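PDB 3HBZ: putative glycoside hydrolase from Bacteroides thetaiotaomicron VPI-5482, which is of unproven function but binds calcium and may act in carbohydrate metabolism, possibly as a glycoside hydrolase. Local coordinates for residues G108-E116 with T141-Q149; K154-S165 with A324-E333. All blocks are in the same frame, centred on the assembly; numbering follows the deposited sequence. Where two conformers were deposited one is given.

Contact 1 (G108-E116 with T141-Q149); sequences GQKYYIFVE and TADDYPTFQ. With NA (sodium ion), chain D.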
loop_
_atom_site.group_PDB
_atom_site.type_symbol
_atom_site.label_atom_id
_atom_site.label_comp_id
_atom_site.label_asym_id
_atom_site.label_seq_id
_atom_site.Cartn_x
_atom_site.Cartn_y
_atom_site.Cartn_z
ATOM N N GLY A 108 11.077 9.396 -11.064
ATOM C CA GLY A 108 10.220 10.455 -11.606
ATOM C C GLY A 108 8.932 10.784 -10.857
ATOM O O GLY A 108 8.046 11.406 -11.417
ATOM N N GLN A 109 8.803 10.372 -9.611
ATOM C CA GLN A 109 7.591 10.654 -8.830
ATOM C C GLN A 109 7.896 11.742 -7.825
ATOM O O GLN A 109 9.028 11.940 -7.455
ATOM C CB GLN A 109 7.158 9.395 -8.099
ATOM C CG GLN A 109 6.888 8.228 -9.002
ATOM C CD GLN A 109 5.559 8.322 -9.724
ATOM O OE1 GLN A 109 4.674 9.088 -9.362
ATOM N NE2 GLN A 109 5.420 7.529 -10.747
ATOM N N LYS A 110 6.874 12.409 -7.344
ATOM C CA LYS A 110 7.070 13.471 -6.374
ATOM C C LYS A 110 7.222 12.935 -4.956
ATOM O O LYS A 110 7.617 13.671 -4.063
ATOM C CB LYS A 110 5.913 14.477 -6.421
ATOM C CG LYS A 110 4.654 13.998 -5.750
ATOM C CD LYS A 110 3.517 14.982 -5.908
ATOM C CE LYS A 110 2.262 14.394 -5.349
ATOM N NZ LYS A 110 1.115 15.255 -5.623
ATOM N N TYR A 111 6.893 11.667 -4.746
ATOM C CA TYR A 111 7.191 11.019 -3.476
ATOM C C TYR A 111 7.612 9.575 -3.751
ATOM O O TYR A 111 7.475 9.073 -4.855
ATOM C CB TYR A 111 6.000 11.082 -2.511
ATOM C CG TYR A 111 4.706 10.500 -3.067
ATOM C CD1 TYR A 111 4.568 9.125 -3.284
ATOM C CD2 TYR A 111 3.598 11.330 -3.350
ATOM C CE1 TYR A 111 3.387 8.594 -3.782
ATOM C CE2 TYR A 111 2.399 10.809 -3.885
ATOM C CZ TYR A 111 2.285 9.453 -4.082
ATOM O OH TYR A 111 1.117 8.956 -4.600
ATOM N N TYR A 112 8.109 8.912 -2.725
ATOM C CA TYR A 112 8.646 7.605 -2.889
ATOM C C TYR A 112 7.571 6.564 -2.917
ATOM O O TYR A 112 6.665 6.554 -2.054
ATOM C CB TYR A 112 9.576 7.297 -1.730
ATOM C CG TYR A 112 10.929 7.966 -1.852
ATOM C CD1 TYR A 112 11.881 7.447 -2.691
ATOM C CD2 TYR A 112 11.263 9.070 -1.107
ATOM C CE1 TYR A 112 13.133 7.987 -2.778
ATOM C CE2 TYR A 112 12.552 9.646 -1.198
ATOM C CZ TYR A 112 13.465 9.095 -2.042
ATOM O OH TYR A 112 14.738 9.600 -2.187
ATOM N N ILE A 113 7.720 5.660 -3.889
ATOM C CA ILE A 113 6.936 4.410 -4.005
ATOM C C ILE A 113 7.982 3.285 -4.114
ATOM O O ILE A 113 8.786 3.244 -5.064
ATOM C CB ILE A 113 6.020 4.433 -5.250
ATOM C CG1 ILE A 113 4.989 5.601 -5.222
ATOM C CG2 ILE A 113 5.280 3.069 -5.495
ATOM C CD1 ILE A 113 4.382 5.948 -6.650
ATOM N N PHE A 114 8.012 2.456 -3.076
ATOM C CA PHE A 114 8.860 1.267 -2.987
ATOM C C PHE A 114 8.290 0.137 -3.793
ATOM O O PHE A 114 7.084 -0.182 -3.689
ATOM C CB PHE A 114 8.957 0.841 -1.511
ATOM C CG PHE A 114 9.797 1.739 -0.687
ATOM C CD1 PHE A 114 11.173 1.525 -0.603
ATOM C CD2 PHE A 114 9.238 2.812 0.003
ATOM C CE1 PHE A 114 11.962 2.375 0.176
ATOM C CE2 PHE A 114 10.040 3.635 0.788
ATOM C CZ PHE A 114 11.398 3.421 0.855
ATOM N N VAL A 115 9.136 -0.487 -4.595
ATOM C CA VAL A 115 8.734 -1.618 -5.414
ATOM C C VAL A 115 9.624 -2.831 -5.168
ATOM O O VAL A 115 10.742 -2.716 -4.658
ATOM C CB VAL A 115 8.748 -1.207 -6.917
ATOM C CG1 VAL A 115 7.795 0.025 -7.109
ATOM C CG2 VAL A 115 10.174 -0.831 -7.404
ATOM N N GLU A 116 9.106 -4.002 -5.514
ATOM C CA GLU A 116 9.894 -5.231 -5.547
ATOM C C GLU A 116 10.105 -5.572 -7.016
ATOM O O GLU A 116 9.176 -5.394 -7.814
ATOM C CB GLU A 116 9.142 -6.322 -4.817
ATOM C CG GLU A 116 8.761 -5.952 -3.354
ATOM C CD GLU A 116 9.986 -5.708 -2.506
ATOM O OE1 GLU A 116 11.030 -6.288 -2.838
ATOM O OE2 GLU A 116 9.922 -4.920 -1.533
ATOM N N THR A 141 9.066 18.314 -1.140
ATOM C CA THR A 141 9.818 17.327 -1.854
ATOM C C THR A 141 9.569 15.949 -1.199
ATOM O O THR A 141 8.910 15.833 -0.148
ATOM C CB THR A 141 11.364 17.564 -1.789
ATOM O OG1 THR A 141 11.781 17.358 -0.448
ATOM C CG2 THR A 141 11.756 18.938 -2.289
ATOM N N ALA A 142 10.066 14.926 -1.872
ATOM C CA ALA A 142 9.832 13.533 -1.497
ATOM C C ALA A 142 10.200 13.274 -0.050
ATOM O O ALA A 142 9.532 12.499 0.612
ATOM C CB ALA A 142 10.617 12.560 -2.479
ATOM N N ASP A 143 11.236 13.951 0.438
ATOM C CA ASP A 143 11.716 13.824 1.834
ATOM C C ASP A 143 10.853 14.458 2.923
ATOM O O ASP A 143 11.148 14.292 4.108
ATOM C CB ASP A 143 13.151 14.419 1.934
ATOM C CG ASP A 143 14.201 13.373 1.619
ATOM O OD1 ASP A 143 13.791 12.258 1.172
ATOM O OD2 ASP A 143 15.401 13.623 1.864
ATOM N N ASP A 144 9.825 15.204 2.527
ATOM C CA ASP A 144 8.940 15.853 3.486
ATOM C C ASP A 144 7.716 14.968 3.804
ATOM O O ASP A 144 6.899 15.299 4.678
ATOM C CB ASP A 144 8.445 17.188 2.917
ATOM C CG ASP A 144 9.546 18.211 2.689
ATOM O OD1 ASP A 144 10.601 18.160 3.358
ATOM O OD2 ASP A 144 9.321 19.099 1.828
ATOM N N TYR A 145 7.554 13.869 3.082
ATOM C CA TYR A 145 6.427 12.989 3.304
ATOM C C TYR A 145 6.662 12.050 4.522
ATOM O O TYR A 145 7.791 11.908 5.020
ATOM C CB TYR A 145 6.165 12.143 2.075
ATOM C CG TYR A 145 5.517 12.890 0.937
ATOM C CD1 TYR A 145 6.246 13.768 0.151
ATOM C CD2 TYR A 145 4.148 12.696 0.634
ATOM C CE1 TYR A 145 5.635 14.452 -0.901
ATOM C CE2 TYR A 145 3.530 13.391 -0.403
ATOM C CZ TYR A 145 4.268 14.277 -1.156
ATOM O OH TYR A 145 3.659 14.924 -2.203
ATOM N N PRO A 146 5.583 11.433 5.022
ATOM C CA PRO A 146 5.716 10.505 6.148
ATOM C C PRO A 146 6.479 9.223 5.802
ATOM O O PRO A 146 7.068 8.587 6.699
ATOM C CB PRO A 146 4.255 10.181 6.515
ATOM C CG PRO A 146 3.479 11.393 6.022
ATOM C CD PRO A 146 4.162 11.700 4.684
ATOM N N THR A 147 6.505 8.886 4.519
ATOM C CA THR A 147 7.074 7.640 4.057
ATOM C C THR A 147 8.120 7.985 2.981
ATOM O O THR A 147 7.768 8.532 1.937
ATOM C CB THR A 147 6.015 6.764 3.496
ATOM O OG1 THR A 147 5.036 6.473 4.491
ATOM C CG2 THR A 147 6.623 5.404 2.970
ATOM N N PHE A 148 9.399 7.707 3.263
ATOM C CA PHE A 148 10.480 7.969 2.297
ATOM C C PHE A 148 11.607 6.975 2.431
ATOM O O PHE A 148 11.576 6.083 3.276
ATOM C CB PHE A 148 11.005 9.411 2.407
ATOM C CG PHE A 148 11.580 9.776 3.788
ATOM C CD1 PHE A 148 10.731 10.136 4.835
ATOM C CD2 PHE A 148 12.949 9.765 4.021
ATOM C CE1 PHE A 148 11.222 10.477 6.078
ATOM C CE2 PHE A 148 13.457 10.095 5.267
ATOM C CZ PHE A 148 12.601 10.461 6.299
ATOM N N GLN A 149 12.591 7.093 1.533
ATOM C CA GLN A 149 13.749 6.210 1.547
ATOM C C GLN A 149 14.952 6.902 2.144
ATOM O O GLN A 149 15.212 8.057 1.813
ATOM C CB GLN A 149 14.091 5.794 0.122
ATOM C CG GLN A 149 15.117 4.656 0.024
ATOM C CD GLN A 149 15.469 4.322 -1.404
ATOM O OE1 GLN A 149 15.610 5.224 -2.219
ATOM N NE2 GLN A 149 15.620 3.021 -1.718
HETATM NA NA NA D . 12.369 -8.302 -3.166
HETATM O O HOH W 1 8.297 10.332 -0.172
HETATM O O HOH W 2 16.941 7.555 -1.917
HETATM O O HOH W 3 15.775 10.378 0.651
HETATM O O HOH W 4 13.169 -6.760 -5.058
HETATM O O HOH W 5 14.818 -9.590 -3.198
HETATM O O HOH W 6 11.433 -9.239 -4.884
HETATM O O HOH W 7 13.739 -6.174 -1.977
#
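Tyr111, Tyr112 and Phe114 pack with their rings against Ala142, Tyr145, Phe148 and Gln149, an aromatic contact without direct hydrogen bonds between the two segments, where the loop leading into strand 115-118 passes the 3-10 turn 142-144 and the start of strand 147-150. Tyr145 offers Tyr111 a ring face: CB of Tyr111 stands 3.6 Å from the centroid of the Tyr145 ring and 6° off its normal, a CH-pi contact, while the two rings are inclined at 55°. Tyr112 meets Gln149, whose CB lies 3.9 Å from the centroid of the Tyr112 ring, over its face. Tyr112 CD2 also touches Phe148 CB at 3.5 Å, and Asp143 OD1 sits at the edge of the Tyr112 ring. Strand 147-150 belongs to the antiparallel beta structure of the putative carbohydrate metabolism domain, pairing there with strand 158-165. Water supplies the polar links. One molecule accepts from Tyr112 N and donates to Ala142 O (2.6 Å) and Thr147 O; two more join Tyr112 OH to Gln149 and Asp143. Cutting Tyr112 back to an alanine would probably open a gap beside Ala142 and Gln149 CB and leave those two waters without their hydroxyl partner. The Gln149 chain, turned away from its own backbone nitrogen at chi1 -169°, lays CG against the Phe114 ring, its NE2 bonding to Phe102 O.

Contact 2 (K154-S165 with A324-E333); sequences KTGKCLSLVTRS and AIGSTLLIDE. With CA (calcium ion), chain B.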
loop_
_atom_site.group_PDB
_atom_site.type_symbol
_atom_site.label_atom_id
_atom_site.label_comp_id
_atom_site.label_asym_id
_atom_site.label_seq_id
_atom_site.Cartn_x
_atom_site.Cartn_y
_atom_site.Cartn_z
ATOM N N LYS A 154 20.598 -0.869 6.924
ATOM C CA LYS A 154 21.432 -1.872 7.512
ATOM C C LYS A 154 22.367 -2.398 6.432
ATOM O O LYS A 154 23.550 -2.515 6.662
ATOM C CB LYS A 154 20.572 -2.993 8.111
ATOM C CG LYS A 154 21.385 -4.113 8.770
ATOM C CD LYS A 154 20.508 -4.941 9.699
ATOM C CE LYS A 154 21.328 -6.054 10.369
ATOM N NZ LYS A 154 21.877 -6.998 9.364
ATOM N N THR A 155 21.831 -2.722 5.256
ATOM C CA THR A 155 22.658 -2.918 4.053
ATOM C C THR A 155 21.964 -2.094 2.995
ATOM O O THR A 155 20.750 -2.099 2.919
ATOM C CB THR A 155 22.746 -4.406 3.611
ATOM O OG1 THR A 155 21.452 -5.017 3.732
ATOM C CG2 THR A 155 23.790 -5.207 4.484
ATOM N N GLY A 156 22.714 -1.368 2.185
ATOM C CA GLY A 156 22.116 -0.420 1.234
ATOM C C GLY A 156 21.218 0.602 1.924
ATOM O O GLY A 156 21.551 1.089 2.988
ATOM N N LYS A 157 20.109 0.962 1.285
ATOM C CA LYS A 157 19.188 1.976 1.804
ATOM C C LYS A 157 18.124 1.275 2.590
ATOM O O LYS A 157 18.130 0.028 2.638
ATOM C CB LYS A 157 18.590 2.766 0.665
ATOM C CG LYS A 157 19.725 3.370 -0.244
ATOM C CD LYS A 157 19.160 4.035 -1.480
ATOM C CE LYS A 157 20.271 4.758 -2.286
ATOM N NZ LYS A 157 19.730 5.180 -3.597
ATOM N N CYS A 158 17.253 2.065 3.222
ATOM C CA CYS A 158 16.129 1.498 3.974
ATOM C C CYS A 158 14.885 2.375 3.927
ATOM O O CYS A 158 14.889 3.462 3.350
ATOM C CB CYS A 158 16.523 1.258 5.419
ATOM S SG CYS A 158 16.766 2.788 6.403
ATOM N N LEU A 159 13.823 1.830 4.517
ATOM C CA LEU A 159 12.553 2.464 4.667
ATOM C C LEU A 159 12.635 3.369 5.886
ATOM O O LEU A 159 13.146 2.965 6.936
ATOM C CB LEU A 159 11.469 1.389 4.911
ATOM C CG LEU A 159 10.051 1.868 5.221
ATOM C CD1 LEU A 159 9.523 2.687 4.037
ATOM C CD2 LEU A 159 9.160 0.604 5.583
ATOM N N SER A 160 12.136 4.601 5.731
ATOM C CA SER A 160 12.018 5.537 6.817
ATOM C C SER A 160 10.599 6.065 6.940
ATOM O O SER A 160 10.014 6.588 5.989
ATOM C CB SER A 160 12.986 6.718 6.573
ATOM O OG SER A 160 12.933 7.607 7.670
ATOM N N LEU A 161 10.058 5.953 8.139
ATOM C CA LEU A 161 8.701 6.341 8.427
ATOM C C LEU A 161 8.750 7.380 9.554
ATOM O O LEU A 161 9.316 7.126 10.624
ATOM C CB LEU A 161 7.906 5.111 8.878
ATOM C CG LEU A 161 7.889 3.983 7.833
ATOM C CD1 LEU A 161 7.048 2.797 8.363
ATOM C CD2 LEU A 161 7.351 4.406 6.466
ATOM N N VAL A 162 8.225 8.564 9.273
ATOM C CA VAL A 162 8.286 9.680 10.209
ATOM C C VAL A 162 6.890 10.313 10.333
ATOM O O VAL A 162 6.338 10.716 9.372
ATOM C CB VAL A 162 9.302 10.747 9.791
ATOM C CG1 VAL A 162 9.282 11.969 10.759
ATOM C CG2 VAL A 162 10.728 10.184 9.739
ATOM N N THR A 163 6.364 10.391 11.545
ATOM C CA THR A 163 5.075 11.026 11.841
ATOM C C THR A 163 5.209 12.529 11.665
ATOM O O THR A 163 6.084 13.158 12.246
ATOM C CB THR A 163 4.616 10.681 13.264
ATOM O OG1 THR A 163 4.465 9.248 13.354
ATOM C CG2 THR A 163 3.249 11.366 13.645
ATOM N N ARG A 164 4.364 13.079 10.804
ATOM C CA ARG A 164 4.469 14.465 10.378
ATOM C C ARG A 164 3.264 15.261 10.838
ATOM O O ARG A 164 2.145 14.714 10.943
ATOM C CB ARG A 164 4.445 14.522 8.867
ATOM C CG ARG A 164 5.591 13.800 8.229
ATOM C CD ARG A 164 6.932 14.396 8.582
ATOM N NE ARG A 164 7.848 13.836 7.624
ATOM C CZ ARG A 164 8.926 14.421 7.113
ATOM N NH1 ARG A 164 9.342 15.636 7.481
ATOM N NH2 ARG A 164 9.599 13.737 6.207
ATOM N N SER A 165 3.460 16.558 11.041
ATOM C CA SER A 165 2.323 17.477 11.117
ATOM C C SER A 165 1.648 17.594 9.747
ATOM O O SER A 165 2.326 17.636 8.698
ATOM C CB SER A 165 2.785 18.883 11.522
ATOM O OG SER A 165 1.675 19.752 11.432
ATOM N N ALA A 324 3.305 11.151 18.218
ATOM C CA ALA A 324 4.203 12.301 18.360
ATOM C C ALA A 324 4.821 12.673 17.023
ATOM O O ALA A 324 5.428 11.832 16.337
ATOM C CB ALA A 324 5.285 12.001 19.393
ATOM N N ILE A 325 4.736 13.941 16.665
ATOM C CA ILE A 325 5.388 14.394 15.474
ATOM C C ILE A 325 6.867 14.124 15.651
ATOM O O ILE A 325 7.418 14.368 16.707
ATOM C CB ILE A 325 5.133 15.861 15.246
ATOM C CG1 ILE A 325 3.647 16.052 14.895
ATOM C CG2 ILE A 325 6.059 16.425 14.115
ATOM C CD1 ILE A 325 3.185 17.568 15.067
ATOM N N GLY A 326 7.506 13.604 14.616
ATOM C CA GLY A 326 8.945 13.283 14.690
ATOM C C GLY A 326 9.231 11.821 15.034
ATOM O O GLY A 326 10.353 11.391 14.929
ATOM N N SER A 327 8.230 11.047 15.456
ATOM C CA SER A 327 8.460 9.613 15.692
ATOM C C SER A 327 9.008 9.006 14.429
ATOM O O SER A 327 8.439 9.240 13.375
ATOM C CB SER A 327 7.182 8.900 16.161
ATOM O OG SER A 327 6.935 9.254 17.524
ATOM N N THR A 328 10.129 8.259 14.521
ATOM C CA THR A 328 10.877 7.769 13.344
ATOM C C THR A 328 11.159 6.274 13.462
ATOM O O THR A 328 11.813 5.833 14.412
ATOM C CB THR A 328 12.205 8.494 13.194
ATOM O OG1 THR A 328 11.949 9.895 13.100
ATOM C CG2 THR A 328 13.013 8.018 11.937
ATOM N N LEU A 329 10.608 5.506 12.517
ATOM C CA LEU A 329 10.812 4.088 12.413
ATOM C C LEU A 329 11.602 3.847 11.131
ATOM O O LEU A 329 11.151 4.238 10.051
ATOM C CB LEU A 329 9.460 3.340 12.369
ATOM C CG LEU A 329 9.532 1.814 12.181
ATOM C CD1 LEU A 329 10.227 1.067 13.390
ATOM C CD2 LEU A 329 8.172 1.233 11.950
ATOM N N LEU A 330 12.782 3.255 11.275
ATOM C CA LEU A 330 13.581 2.733 10.158
ATOM C C LEU A 330 13.451 1.225 10.059
ATOM O O LEU A 330 13.491 0.525 11.072
ATOM C CB LEU A 330 15.079 3.136 10.294
ATOM C CG LEU A 330 15.423 4.590 10.487
ATOM C CD1 LEU A 330 16.997 4.755 10.571
ATOM C CD2 LEU A 330 14.743 5.537 9.382
ATOM N N ILE A 331 13.264 0.713 8.838
ATOM C CA ILE A 331 13.044 -0.708 8.628
ATOM C C ILE A 331 13.958 -1.189 7.537
ATOM O O ILE A 331 14.124 -0.495 6.526
ATOM C CB ILE A 331 11.573 -0.992 8.218
ATOM C CG1 ILE A 331 10.581 -0.713 9.374
ATOM C CG2 ILE A 331 11.418 -2.392 7.662
ATOM C CD1 ILE A 331 10.618 -1.757 10.526
ATOM N N ASP A 332 14.603 -2.342 7.746
ATOM C CA ASP A 332 15.407 -2.936 6.698
ATOM C C ASP A 332 15.478 -4.456 6.811
ATOM O O ASP A 332 15.223 -5.030 7.882
ATOM C CB ASP A 332 16.818 -2.344 6.695
ATOM C CG ASP A 332 17.456 -2.321 5.280
ATOM O OD1 ASP A 332 16.793 -2.776 4.325
ATOM O OD2 ASP A 332 18.623 -1.867 5.136
ATOM N N GLU A 333 15.825 -5.096 5.690
ATOM C CA GLU A 333 16.095 -6.551 5.627
ATOM C C GLU A 333 14.935 -7.386 6.187
ATOM O O GLU A 333 15.112 -8.215 7.090
ATOM C CB GLU A 333 17.392 -6.894 6.370
ATOM C CG GLU A 333 18.631 -6.282 5.759
ATOM C CD GLU A 333 19.949 -6.741 6.412
ATOM O OE1 GLU A 333 19.923 -7.578 7.343
ATOM O OE2 GLU A 333 21.029 -6.270 5.973
HETATM CA CA CA B . 18.434 -2.236 2.544
HETATM O O HOH W 8 19.136 -4.500 2.607
#
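Asp332 and the backbone carbonyls of Thr155 and Lys157 meet at a calcium ion, the first shell of this contact. Both carboxylate oxygens of Asp332 bind it, OD1 at 2.5 Å and OD2 at 2.6 Å from the calcium, a bidentate grip; Thr155 O and Lys157 O approach from the 154-157 loop, and a water, Asn101 O and Glu103 OE2 bring the ligand atoms to seven. The second shell fixes the carboxylate. Lys154 N donates to the anti lone pair of Asp332 OD2 (2.8 Å), Thr155 N adds a weak bond to the same oxygen, and Glu333 N reaches Asp332 OD1 from above the carboxylate plane. Glu333 ties the loop down from the other segment: its OE2 accepts from Thr155 OG1 at 2.6 Å through the anti lone pair, while its OE1, met from above the carboxylate plane, forms a salt bridge with Lys154 NZ (2.9 Å). Thr155 OG1 can serve it because chi1 of 42° holds that hydroxyl between the backbone N and carbonyl carbon, where it also accepts from the calcium-bound water.

Farther out, strands 158-162 and 328-332 run antiparallel, at 166°, with axes 4.7 Å apart. Leu159 with Ile331 and Leu161 with Leu329 are hydrogen-bonded pairs, each joined by two N-H···O bonds; these four side chains share one face. At the far end a type II turn from Ala324 to Ser327 is tied to Thr163, whose O takes a nearly straight bond from Gly326 N (2.8 Å, 178°). Back at the metal, Asp332 OD2 comes within 3.1 Å of Thr155 O, and close to Lys157 O, without hydrogen bonding to either; all three bind the calcium, and the cation probably screens their mutual repulsion, which without it would be likely to push the 154-157 loop from the strand end.

In the fold
Both segments of contact 1 precede those of contact 2 in sequence, interleaved only in space, where the centres of the two contacts lie about 12 Å apart. Strands 147-150 and 158-165, consecutive in the chain, join them as antiparallel neighbours, and strand 328-338 pairs on with 158-165. They meet directly: Pro146 O lies 2.8 Å from Val162 N and Asp143 O 2.7 Å from Arg164 NH2, both probable hydrogen bonds, while Phe114 CE2 packs 3.4 Å from Leu159 CD1. Strand 328-338, some 160 residues later, is thereby brought beside strand 158-165 in the putative carbohydrate metabolism domain, next to the calcium bound by Thr155, Lys157 and Asp332.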